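Local coordinates for uncharacterized protein (Bacteroides ovatus, PDB 3NQK) that is of unknown function but joins an N-terminal domain of the E-set (immunoglobulin-like) clan to a curled, all-beta C-terminal domain of the BT_3044-like family, at residues A[59-64]-A[129-134]; A[84-89]-A[121-126]; A[216-221]-A[275-280]. All coordinates share one frame; numbering follows the deposited sequence.

The three contacts follow the long axis of the molecule. Interactions 1 and 2 share strand 125-133, which pairs antiparallel with 57-63 in the first and parallel with 86-87 in the second; their centres lie about 20 Å apart, and V63 CG1 packs 3.6 Å from E87 OE2 where they meet. Interaction 3 lies in the C-terminal, BT_3044-like region, its centre about 22 Å from that of interaction 2. The two touch where the L122 side chain packs on K216, placing interaction 2 next to the seam between the two regions. Interactions 1 and 3 sit about 42 Å apart, centre to centre. No active site is known; a 1,2-ethanediol, probably from the crystallisation liquor, lies near the Y85 side chain.

Interaction 1. Residues A[59-64]-A[129-134]; sequences IHIAVD and LTIVDD
H60 and D133 lie side by side and point the same way, the imidazole and carboxylate planes only 14° apart. CD2 of H60 comes 3.6 Å from OD2 of D133, and a water at the ring edge, in its plane, links NE2 to that same oxygen; ND1 is bonded to E97. D133 has CG anti to its backbone N (chi1 176°), which lays CG alongside its own carbonyl carbon. The backbone here is bulged: V132 and D133 together face H60, and the register shifts by one before I61. H60 N donates to D133 O at 3.1 Å, whereas V132 N gives H60 O only a weak bond. V132 lies against this face, CG2 on H60 CB and CG1 3.8 Å from A62 CB. Beyond the bulge A62 and T130 exchange two nearly linear N-H...O bonds, and T130 CG2 meets D64 CB at 3.8 Å. On the other face I61 and I131 run across one another at a slant, I61 CD1 lying 3.8 Å from I131 CG1. That face packs on F15 of strand 12-15 and I45 of strand 38-48, while strands 98-101 and 149-157 flank the pair and D64 occupies the N-cap position of helix 65-76, its OD2 hydrogen-bonded to T67 OG1.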
# COMPACT_ATOMS: atom_id res chain seq x y z
N ILE A 59 13.84 -20.85 -8.75
CA ILE A 59 12.49 -21.26 -9.10
C ILE A 59 12.19 -20.93 -10.53
O ILE A 59 12.52 -19.84 -11.00
CB ILE A 59 11.46 -20.57 -8.18
CG1 ILE A 59 11.67 -21.03 -6.73
CG2 ILE A 59 10.02 -20.88 -8.63
CD1 ILE A 59 11.10 -20.09 -5.68
N HIS A 60 11.59 -21.86 -11.25
CA HIS A 60 11.28 -21.64 -12.67
C HIS A 60 9.79 -21.49 -12.87
O HIS A 60 9.00 -22.30 -12.36
CB HIS A 60 11.81 -22.79 -13.52
CG HIS A 60 13.31 -22.90 -13.53
ND1 HIS A 60 14.07 -22.55 -14.62
CD2 HIS A 60 14.17 -23.33 -12.58
CE1 HIS A 60 15.35 -22.75 -14.34
NE2 HIS A 60 15.44 -23.22 -13.11
N ILE A 61 9.40 -20.43 -13.60
CA ILE A 61 8.00 -20.15 -13.88
C ILE A 61 7.76 -20.24 -15.38
O ILE A 61 8.57 -19.78 -16.17
CB ILE A 61 7.62 -18.72 -13.45
CG1 ILE A 61 8.24 -18.36 -12.09
CG2 ILE A 61 6.12 -18.57 -13.43
CD1 ILE A 61 7.61 -19.04 -10.96
N ALA A 62 6.62 -20.79 -15.77
CA ALA A 62 6.28 -20.91 -17.19
C ALA A 62 4.80 -20.68 -17.40
O ALA A 62 3.97 -20.97 -16.52
CB ALA A 62 6.69 -22.28 -17.74
N VAL A 63 4.46 -20.11 -18.56
CA VAL A 63 3.09 -19.95 -18.95
C VAL A 63 2.51 -21.35 -19.19
O VAL A 63 3.19 -22.22 -19.71
CB VAL A 63 2.99 -19.10 -20.23
CG1 VAL A 63 1.54 -18.97 -20.69
CG2 VAL A 63 3.61 -17.72 -19.99
N ASP A 64 1.28 -21.58 -18.73
CA ASP A 64 0.67 -22.92 -18.80
C ASP A 64 -0.59 -22.92 -19.66
O ASP A 64 -1.71 -22.78 -19.16
CB ASP A 64 0.36 -23.44 -17.39
CG ASP A 64 -0.17 -24.88 -17.39
OD1 ASP A 64 -0.09 -25.56 -18.45
OD2 ASP A 64 -0.63 -25.34 -16.33
N LEU A 129 0.04 -19.03 -14.91
CA LEU A 129 1.40 -19.28 -14.47
C LEU A 129 1.47 -20.55 -13.67
O LEU A 129 0.60 -20.82 -12.84
CB LEU A 129 1.92 -18.13 -13.63
CG LEU A 129 1.91 -16.77 -14.31
CD1 LEU A 129 2.35 -15.67 -13.34
CD2 LEU A 129 2.77 -16.79 -15.53
N THR A 130 2.50 -21.34 -13.93
CA THR A 130 2.73 -22.56 -13.20
C THR A 130 4.20 -22.59 -12.79
O THR A 130 5.07 -22.03 -13.48
CB THR A 130 2.38 -23.81 -14.07
OG1 THR A 130 2.35 -24.99 -13.26
CG2 THR A 130 3.42 -24.00 -15.18
N ILE A 131 4.47 -23.19 -11.65
CA ILE A 131 5.84 -23.35 -11.18
C ILE A 131 6.29 -24.71 -11.60
O ILE A 131 5.91 -25.72 -10.99
CB ILE A 131 5.92 -23.24 -9.66
CG1 ILE A 131 5.66 -21.81 -9.24
CG2 ILE A 131 7.29 -23.69 -9.16
CD1 ILE A 131 5.72 -21.61 -7.80
N VAL A 132 7.11 -24.76 -12.65
CA VAL A 132 7.57 -26.03 -13.20
C VAL A 132 8.76 -26.65 -12.41
O VAL A 132 9.10 -27.81 -12.63
CB VAL A 132 7.93 -25.88 -14.72
CG1 VAL A 132 6.73 -25.38 -15.50
CG2 VAL A 132 9.11 -24.93 -14.91
N ASP A 133 9.36 -25.88 -11.50
CA ASP A 133 10.49 -26.38 -10.62
C ASP A 133 10.63 -25.48 -9.39
O ASP A 133 10.92 -24.29 -9.53
CB ASP A 133 11.82 -26.41 -11.40
CG ASP A 133 13.04 -26.82 -10.50
OD1 ASP A 133 12.84 -27.48 -9.46
OD2 ASP A 133 14.18 -26.49 -10.88
N ASP A 134 10.46 -26.06 -8.20
CA ASP A 134 10.45 -25.26 -6.93
C ASP A 134 11.85 -25.05 -6.33
O ASP A 134 11.96 -24.63 -5.16
CB ASP A 134 9.50 -25.89 -5.88
CG ASP A 134 9.98 -27.26 -5.37
OD1 ASP A 134 11.11 -27.69 -5.71
OD2 ASP A 134 9.23 -27.90 -4.62
O HOH W 1 16.88 -24.66 -10.70

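Interaction 2. Residues A[84-89]-A[121-126]; sequences WYTEME and MLEKWV
E123 OE1 has one sound partner in the T86 hydroxyl, which donates to it at 2.9 Å; a water adds a weak bond and K212 a long, weak ion pair. OG1 of T86 meets the carboxylate on its anti side, 28° out of the plane. The same water accepts from K124 N and donates to W84 O, tying the two segments together just ahead of the parallel bridges. There T86 N binds K124 O at 3.0 Å, T86 O takes V126 N, and V126 O receives M88 N.

W125 and T86 lie side by side, pointing the same way, with CZ3 of the indole 3.7 Å from CG2 of the threonine. E87 O reaches the indole edge in the ring plane, CB of E123 sits over one face near the rim, and CG of E89 touches CH2 and CZ3 at 3.9 Å. NE1 is held by D120 O. Y85 packs on V126, its CD1 3.5 Å from V126 CG2. K124 bends at chi3 (-65°), which sets its CE 4.2 Å from Y85 CE1; NZ, hydrogen-bonded to L83 O, stands off-centre above the tyrosine ring, 4.9 Å from the centroid, in a cation-pi contact. Y85 and V126 rest on L68 of helix 65-76, M88 on V154 of strand 149-157, and T86 on K212 of helix 212-215.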
# COMPACT_ATOMS: atom_id res chain seq x y z
N TRP A 84 -15.59 -18.29 -22.46
CA TRP A 84 -14.23 -18.79 -22.17
C TRP A 84 -13.24 -17.71 -21.84
O TRP A 84 -13.32 -16.59 -22.34
CB TRP A 84 -13.69 -19.56 -23.37
CG TRP A 84 -14.13 -20.95 -23.47
CD1 TRP A 84 -15.33 -21.45 -23.08
CD2 TRP A 84 -13.44 -22.01 -24.11
NE1 TRP A 84 -15.41 -22.78 -23.39
CE2 TRP A 84 -14.26 -23.15 -24.04
CE3 TRP A 84 -12.18 -22.12 -24.73
CZ2 TRP A 84 -13.87 -24.39 -24.54
CZ3 TRP A 84 -11.79 -23.35 -25.23
CH2 TRP A 84 -12.63 -24.47 -25.13
N TYR A 85 -12.26 -18.06 -21.03
CA TYR A 85 -11.13 -17.21 -20.80
C TYR A 85 -10.18 -17.33 -21.98
O TYR A 85 -10.14 -18.36 -22.65
CB TYR A 85 -10.43 -17.62 -19.52
CG TYR A 85 -11.24 -17.42 -18.28
CD1 TYR A 85 -11.52 -16.16 -17.82
CD2 TYR A 85 -11.70 -18.50 -17.55
CE1 TYR A 85 -12.26 -15.96 -16.67
CE2 TYR A 85 -12.43 -18.32 -16.38
CZ TYR A 85 -12.71 -17.04 -15.95
OH TYR A 85 -13.42 -16.84 -14.79
N THR A 86 -9.43 -16.28 -22.25
CA THR A 86 -8.51 -16.29 -23.36
C THR A 86 -7.10 -16.02 -22.88
O THR A 86 -6.86 -15.11 -22.12
CB THR A 86 -8.90 -15.26 -24.37
OG1 THR A 86 -10.24 -15.53 -24.81
CG2 THR A 86 -7.94 -15.29 -25.57
N GLU A 87 -6.17 -16.87 -23.31
CA GLU A 87 -4.79 -16.74 -22.88
C GLU A 87 -4.24 -15.41 -23.32
O GLU A 87 -4.40 -15.03 -24.44
CB GLU A 87 -3.95 -17.86 -23.46
CG GLU A 87 -2.49 -17.82 -23.02
CD GLU A 87 -1.65 -18.91 -23.66
OE1 GLU A 87 -2.23 -19.94 -24.09
OE2 GLU A 87 -0.42 -18.75 -23.71
N MSE A 88 -3.63 -14.69 -22.39
CA MSE A 88 -3.07 -13.39 -22.71
C MSE A 88 -2.01 -13.50 -23.80
O MSE A 88 -1.24 -14.48 -23.85
CB MSE A 88 -2.48 -12.75 -21.49
CG MSE A 88 -2.12 -11.33 -21.70
SE MSE A 88 -2.21 -10.38 -20.08
CE MSE A 88 -1.93 -8.58 -20.73
N GLU A 89 -1.97 -12.49 -24.66
CA GLU A 89 -1.08 -12.49 -25.82
C GLU A 89 0.36 -12.31 -25.37
O GLU A 89 0.63 -11.55 -24.45
CB GLU A 89 -1.49 -11.36 -26.80
CG GLU A 89 -2.93 -11.52 -27.39
CD GLU A 89 -3.44 -10.23 -28.10
OE1 GLU A 89 -3.46 -9.13 -27.45
OE2 GLU A 89 -3.90 -10.34 -29.26
N MSE A 121 -10.42 -5.29 -24.60
CA MSE A 121 -11.06 -5.88 -23.43
C MSE A 121 -12.36 -6.54 -23.73
O MSE A 121 -13.15 -6.77 -22.83
CB MSE A 121 -11.26 -4.85 -22.35
CG MSE A 121 -9.97 -4.32 -21.80
SE MSE A 121 -8.81 -5.72 -21.16
CE MSE A 121 -10.10 -6.70 -20.04
N LEU A 122 -12.60 -6.86 -24.98
CA LEU A 122 -13.71 -7.72 -25.31
C LEU A 122 -13.43 -9.10 -24.70
O LEU A 122 -14.35 -9.83 -24.34
CB LEU A 122 -13.91 -7.82 -26.84
CG LEU A 122 -14.91 -8.91 -27.27
CD1 LEU A 122 -15.52 -8.63 -28.61
CD2 LEU A 122 -14.23 -10.27 -27.27
N GLU A 123 -12.15 -9.44 -24.58
CA GLU A 123 -11.74 -10.74 -24.08
C GLU A 123 -11.56 -10.71 -22.57
O GLU A 123 -11.18 -9.67 -22.00
CB GLU A 123 -10.42 -11.19 -24.74
CG GLU A 123 -10.41 -11.14 -26.30
CD GLU A 123 -11.19 -12.28 -26.95
OE1 GLU A 123 -11.40 -13.33 -26.30
OE2 GLU A 123 -11.55 -12.14 -28.13
N LYS A 124 -11.88 -11.84 -21.93
CA LYS A 124 -11.55 -12.06 -20.53
C LYS A 124 -10.13 -12.65 -20.47
O LYS A 124 -9.94 -13.87 -20.52
CB LYS A 124 -12.56 -13.02 -19.88
CG LYS A 124 -13.96 -12.42 -19.70
CD LYS A 124 -14.86 -13.27 -18.76
CE LYS A 124 -15.16 -14.65 -19.36
NZ LYS A 124 -16.26 -15.36 -18.62
N TRP A 125 -9.14 -11.77 -20.40
CA TRP A 125 -7.73 -12.18 -20.47
C TRP A 125 -7.27 -12.87 -19.21
O TRP A 125 -7.57 -12.43 -18.10
CB TRP A 125 -6.85 -10.98 -20.74
CG TRP A 125 -7.14 -10.29 -22.02
CD1 TRP A 125 -7.72 -9.08 -22.18
CD2 TRP A 125 -6.87 -10.78 -23.34
NE1 TRP A 125 -7.80 -8.76 -23.50
CE2 TRP A 125 -7.30 -9.80 -24.24
CE3 TRP A 125 -6.27 -11.93 -23.84
CZ2 TRP A 125 -7.18 -9.95 -25.61
CZ3 TRP A 125 -6.16 -12.08 -25.19
CH2 TRP A 125 -6.61 -11.09 -26.07
N VAL A 126 -6.51 -13.94 -19.38
CA VAL A 126 -5.93 -14.66 -18.26
C VAL A 126 -4.51 -15.06 -18.57
O VAL A 126 -4.20 -15.47 -19.69
CB VAL A 126 -6.76 -15.88 -17.89
CG1 VAL A 126 -6.07 -16.68 -16.81
CG2 VAL A 126 -8.16 -15.44 -17.44
O HOH W 2 -12.86 -14.22 -23.34

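Interaction 3. Residues A[216-221]-A[275-280]; sequences KKYKIN and YDFQDF
Y218 sets its CG anti to the carbonyl carbon (chi1 -61°), whereas F280 turns its CG between the backbone N and the carbonyl carbon (chi1 61°); these first torsions start the two side chains toward an oblique crossing between the segments. The ring planes stand at 43°, centroids 5.4 Å apart. Y218 OH hovers 3.3 Å above one face of F280, offset toward the rim, and accepts a 2.9 Å hydrogen bond from F280 N. It also bonds to the T281 hydroxyl, giving this phenol oxygen a polar setting at the strand end. D279 OD1, 3.2 Å from Y218 OH, is itself bonded to T281 N.

On the same tyrosine ring, Q278 O reaches the edge in the ring plane, 3.3 Å from Y218 CE1, and F277 crosses at about a right angle, CE2 to Y218 CD1 4.0 Å. I220 and Y275 reach toward each other tip to tip: CD1 of the isoleucine sits over the tyrosine face in a CH-pi contact, 4.0 Å from the centroid, while Y275 OH is bonded to G204 N. M232 packs on both side chains. K217 CD meets the edge of F280.

No backbone pairing joins the segments. Strands 219-224 and 264-279 are non-adjacent members of one antiparallel sheet, and the contact is side-chain packing between distant strands of a strongly curled sheet, its aromatic residues filling the inside of the curve, perhaps barrel-like.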
# COMPACT_ATOMS: atom_id res chain seq x y z
N LYS A 216 -18.77 -7.46 -30.49
CA LYS A 216 -17.80 -6.41 -30.74
C LYS A 216 -18.41 -5.30 -31.57
O LYS A 216 -18.02 -4.14 -31.46
CB LYS A 216 -16.50 -6.97 -31.41
CG LYS A 216 -16.63 -7.52 -32.84
CD LYS A 216 -15.22 -7.98 -33.40
CE LYS A 216 -15.34 -8.84 -34.70
N LYS A 217 -19.42 -5.63 -32.35
CA LYS A 217 -20.04 -4.66 -33.23
C LYS A 217 -20.82 -3.58 -32.49
O LYS A 217 -21.03 -2.52 -33.02
CB LYS A 217 -20.91 -5.38 -34.27
CG LYS A 217 -20.04 -6.09 -35.37
CD LYS A 217 -20.86 -6.85 -36.41
CE LYS A 217 -19.96 -7.32 -37.59
NZ LYS A 217 -19.12 -6.18 -38.16
N TYR A 218 -21.15 -3.82 -31.23
CA TYR A 218 -21.95 -2.87 -30.44
C TYR A 218 -21.13 -2.03 -29.45
O TYR A 218 -21.71 -1.33 -28.62
CB TYR A 218 -23.05 -3.62 -29.70
CG TYR A 218 -24.03 -4.34 -30.62
CD1 TYR A 218 -25.05 -3.65 -31.25
CD2 TYR A 218 -23.91 -5.69 -30.87
CE1 TYR A 218 -25.93 -4.30 -32.10
CE2 TYR A 218 -24.79 -6.35 -31.71
CZ TYR A 218 -25.78 -5.66 -32.33
OH TYR A 218 -26.65 -6.32 -33.19
N LYS A 219 -19.81 -2.05 -29.57
CA LYS A 219 -18.95 -1.24 -28.68
C LYS A 219 -19.15 0.25 -28.92
O LYS A 219 -19.19 0.70 -30.06
CB LYS A 219 -17.45 -1.58 -28.88
CG LYS A 219 -17.04 -3.00 -28.41
CD LYS A 219 -15.68 -3.46 -29.03
CE LYS A 219 -14.52 -3.39 -28.04
NZ LYS A 219 -13.29 -4.04 -28.59
N ILE A 220 -19.27 1.02 -27.84
CA ILE A 220 -19.32 2.47 -27.93
C ILE A 220 -18.13 3.04 -27.17
O ILE A 220 -18.03 2.86 -25.96
CB ILE A 220 -20.60 3.04 -27.28
CG1 ILE A 220 -21.83 2.38 -27.86
CG2 ILE A 220 -20.67 4.55 -27.48
CD1 ILE A 220 -23.10 2.87 -27.23
N ASN A 221 -17.21 3.69 -27.88
CA ASN A 221 -16.03 4.27 -27.25
C ASN A 221 -16.40 5.59 -26.60
O ASN A 221 -17.08 6.42 -27.21
CB ASN A 221 -14.92 4.48 -28.27
CG ASN A 221 -14.37 3.17 -28.82
OD1 ASN A 221 -14.15 2.22 -28.08
ND2 ASN A 221 -14.15 3.12 -30.13
N TYR A 275 -28.77 8.29 -27.03
CA TYR A 275 -28.42 7.86 -28.40
C TYR A 275 -29.39 6.86 -28.99
O TYR A 275 -30.21 6.29 -28.29
CB TYR A 275 -27.00 7.28 -28.43
CG TYR A 275 -26.79 6.03 -27.57
CD1 TYR A 275 -27.16 4.77 -28.02
CD2 TYR A 275 -26.15 6.11 -26.34
CE1 TYR A 275 -26.94 3.62 -27.22
CE2 TYR A 275 -25.93 5.00 -25.56
CZ TYR A 275 -26.31 3.75 -26.00
OH TYR A 275 -26.06 2.64 -25.19
N ASP A 276 -29.27 6.65 -30.28
CA ASP A 276 -30.02 5.62 -30.97
C ASP A 276 -29.06 4.57 -31.45
O ASP A 276 -27.91 4.89 -31.76
CB ASP A 276 -30.73 6.20 -32.21
CG ASP A 276 -31.97 6.99 -31.87
OD1 ASP A 276 -32.58 6.74 -30.81
OD2 ASP A 276 -32.36 7.84 -32.71
N PHE A 277 -29.55 3.33 -31.55
CA PHE A 277 -28.82 2.27 -32.24
C PHE A 277 -29.76 1.15 -32.60
O PHE A 277 -30.91 1.14 -32.20
CB PHE A 277 -27.68 1.74 -31.39
CG PHE A 277 -28.09 0.70 -30.41
CD1 PHE A 277 -28.69 1.05 -29.22
CD2 PHE A 277 -27.80 -0.64 -30.64
CE1 PHE A 277 -29.05 0.08 -28.28
CE2 PHE A 277 -28.16 -1.62 -29.71
CZ PHE A 277 -28.78 -1.26 -28.53
N GLN A 278 -29.27 0.21 -33.38
CA GLN A 278 -30.07 -0.93 -33.84
C GLN A 278 -29.41 -2.21 -33.46
O GLN A 278 -28.18 -2.32 -33.54
CB GLN A 278 -30.21 -0.91 -35.36
CG GLN A 278 -30.87 0.31 -35.89
CD GLN A 278 -31.17 0.22 -37.37
OE1 GLN A 278 -30.57 -0.58 -38.11
NE2 GLN A 278 -32.10 1.04 -37.82
N ASP A 279 -30.22 -3.21 -33.09
CA ASP A 279 -29.73 -4.55 -32.80
C ASP A 279 -30.09 -5.38 -33.99
O ASP A 279 -31.26 -5.51 -34.33
CB ASP A 279 -30.38 -5.11 -31.52
CG ASP A 279 -30.03 -6.59 -31.27
OD1 ASP A 279 -29.54 -7.26 -32.19
OD2 ASP A 279 -30.31 -7.08 -30.15
N PHE A 280 -29.08 -5.91 -34.66
CA PHE A 280 -29.29 -6.62 -35.91
C PHE A 280 -28.72 -8.02 -35.85
O PHE A 280 -28.49 -8.65 -36.89
CB PHE A 280 -28.65 -5.84 -37.04
CG PHE A 280 -27.17 -5.66 -36.89
CD1 PHE A 280 -26.67 -4.66 -36.09
CD2 PHE A 280 -26.29 -6.51 -37.54
CE1 PHE A 280 -25.31 -4.50 -35.95
CE2 PHE A 280 -24.92 -6.35 -37.40
CZ PHE A 280 -24.43 -5.34 -36.60